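Local coordinates for aminotransferase class I and II (Streptococcus suis 89/1591, PDB 3OP7), which probably catalyses pyridoxal-phosphate-dependent transfer of amino groups, as a class I/II aminotransferase, at residues Ile287-Trp291 with Leu361-Ser365. Sequence-based numbering, arbitrary orientation.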
loop_
_atom_site.group_PDB
_atom_site.type_symbol
_atom_site.label_atom_id
_atom_site.label_comp_id
_atom_site.label_asym_id
_atom_site.label_seq_id
_atom_site.Cartn_x
_atom_site.Cartn_y
_atom_site.Cartn_z
ATOM N N ILE A 287 13.807 -33.048 -2.793
ATOM C CA ILE A 287 13.202 -33.715 -1.640
ATOM C C ILE A 287 11.698 -33.931 -1.875
ATOM O O ILE A 287 11.172 -35.045 -1.639
ATOM C CB ILE A 287 13.456 -32.897 -0.357
ATOM C CG1 ILE A 287 14.923 -33.017 0.052
ATOM C CG2 ILE A 287 12.570 -33.355 0.794
ATOM C CD1 ILE A 287 15.296 -32.038 1.137
ATOM N N LEU A 288 11.025 -32.877 -2.342
ATOM C CA LEU A 288 9.613 -32.933 -2.699
ATOM C C LEU A 288 9.345 -33.969 -3.793
ATOM O O LEU A 288 8.400 -34.775 -3.655
ATOM C CB LEU A 288 9.108 -31.560 -3.154
ATOM C CG LEU A 288 7.608 -31.429 -3.412
ATOM C CD1 LEU A 288 6.805 -31.779 -2.144
ATOM C CD2 LEU A 288 7.334 -30.010 -3.919
ATOM N N ASP A 289 10.164 -33.957 -4.854
ATOM C CA ASP A 289 10.033 -34.932 -5.969
ATOM C C ASP A 289 10.109 -36.368 -5.528
ATOM O O ASP A 289 9.286 -37.178 -5.942
ATOM C CB ASP A 289 11.084 -34.693 -7.066
ATOM C CG ASP A 289 10.741 -33.485 -7.972
ATOM O OD1 ASP A 289 9.537 -33.186 -8.180
ATOM O OD2 ASP A 289 11.689 -32.830 -8.464
ATOM N N GLN A 290 11.126 -36.671 -4.721
ATOM C CA GLN A 290 11.329 -38.018 -4.148
ATOM C C GLN A 290 10.100 -38.445 -3.332
ATOM O O GLN A 290 9.579 -39.562 -3.496
ATOM C CB GLN A 290 12.588 -37.988 -3.261
ATOM C CG GLN A 290 13.081 -39.366 -2.745
ATOM C CD GLN A 290 14.189 -39.230 -1.698
ATOM O OE1 GLN A 290 14.346 -38.173 -1.054
ATOM N NE2 GLN A 290 14.952 -40.288 -1.514
ATOM N N TRP A 291 9.650 -37.551 -2.453
ATOM C CA TRP A 291 8.453 -37.769 -1.631
ATOM C C TRP A 291 7.176 -38.023 -2.462
ATOM O O TRP A 291 6.427 -38.972 -2.208
ATOM C CB TRP A 291 8.245 -36.576 -0.705
ATOM C CG TRP A 291 7.190 -36.821 0.294
ATOM C CD1 TRP A 291 7.305 -37.542 1.446
ATOM C CD2 TRP A 291 5.833 -36.396 0.212
ATOM N NE1 TRP A 291 6.103 -37.556 2.110
ATOM C CE2 TRP A 291 5.178 -36.872 1.367
ATOM C CE3 TRP A 291 5.115 -35.635 -0.710
ATOM C CZ2 TRP A 291 3.828 -36.612 1.623
ATOM C CZ3 TRP A 291 3.771 -35.361 -0.455
ATOM C CH2 TRP A 291 3.143 -35.866 0.703
ATOM N N LEU A 361 6.479 -33.166 5.536
ATOM C CA LEU A 361 6.190 -34.254 4.591
ATOM C C LEU A 361 6.042 -35.607 5.297
ATOM O O LEU A 361 5.112 -36.372 5.034
ATOM C CB LEU A 361 7.279 -34.331 3.505
ATOM C CG LEU A 361 7.361 -33.139 2.532
ATOM C CD1 LEU A 361 8.397 -33.384 1.450
ATOM C CD2 LEU A 361 6.011 -32.764 1.909
ATOM N N GLU A 362 6.983 -35.907 6.183
ATOM C CA GLU A 362 6.897 -37.093 7.024
ATOM C C GLU A 362 5.530 -37.180 7.712
ATOM O O GLU A 362 4.838 -38.207 7.618
ATOM C CB GLU A 362 8.034 -37.082 8.036
ATOM C CG GLU A 362 9.280 -37.865 7.550
ATOM C CD GLU A 362 10.575 -37.544 8.328
ATOM O OE1 GLU A 362 10.550 -36.776 9.336
ATOM O OE2 GLU A 362 11.631 -38.058 7.891
ATOM N N LYS A 363 5.120 -36.080 8.349
ATOM C CA LYS A 363 3.848 -36.035 9.069
ATOM C C LYS A 363 2.638 -36.104 8.135
ATOM O O LYS A 363 1.621 -36.691 8.489
ATOM C CB LYS A 363 3.760 -34.801 9.972
ATOM C CG LYS A 363 4.724 -34.817 11.188
ATOM C CD LYS A 363 4.311 -35.838 12.263
ATOM C CE LYS A 363 4.949 -35.540 13.625
ATOM N NZ LYS A 363 4.905 -36.721 14.549
ATOM N N LEU A 364 2.743 -35.494 6.958
ATOM C CA LEU A 364 1.698 -35.599 5.935
ATOM C C LEU A 364 1.530 -37.050 5.497
ATOM O O LEU A 364 0.402 -37.538 5.379
ATOM C CB LEU A 364 2.039 -34.722 4.724
ATOM C CG LEU A 364 1.017 -34.684 3.592
ATOM C CD1 LEU A 364 -0.419 -34.468 4.113
ATOM C CD2 LEU A 364 1.396 -33.613 2.545
ATOM N N SER A 365 2.642 -37.749 5.287
ATOM C CA SER A 365 2.572 -39.191 4.950
ATOM C C SER A 365 1.948 -40.035 6.072
ATOM O O SER A 365 1.221 -40.995 5.798
ATOM C CB SER A 365 3.958 -39.746 4.601
ATOM O OG SER A 365 4.392 -39.196 3.371
#
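Trp-291 lays its indole over the side chain of Leu-361, and this broad hydrophobic overlap carries most of the contact between 287-291 and 361-365, on helices 270-294 and 354-368. The two segments run nearly parallel, at 16°, with axes 11.9 Å apart, a wide separation that a large flat ring is well suited to span. With CG anti to the backbone N (chi1 -171°), the indole reaches out toward the other helix. Leu-361 CB sits beneath the pyrrole ring in a CH-pi contact, almost directly over its centroid at 3.8 Å. Leucine suits this place because its forked end serves both ring parts, CD1 under Trp-291 CG and CD2 nearer the benzene ring, while staying apolar toward the neighbouring turn: CD1 stands 4.2 Å from Ile-287 CG2 and CD2 touches Leu-288 CD1. Leu-364 crosses the indole at about a right angle, its CD2 3.4 Å from Trp-291 CH2; this buried leucine fits between the ring and Phe-322 and Leu-326 of helix 319-330.

The polar part gathers around the indole nitrogen. Trp-291 NE1 donates to Ser-365 OG at 2.7 Å, but the bond is weak, bent to 124° at the hydrogen. Serine suits this place because its short hydroxyl fits at the ring edge; OG also has a weak hydrogen bond with Glu-295.

Trp-291 also rests on Val-298, joining the helix pair to the small antiparallel sheet, in the manner of the C-terminal domain of fold-type I aminotransferases. Apolar packing makes up most of the contact and probably most of its adhesion, the weak N-H...O hydrogen bond adding at most a modest directional restraint on the indole.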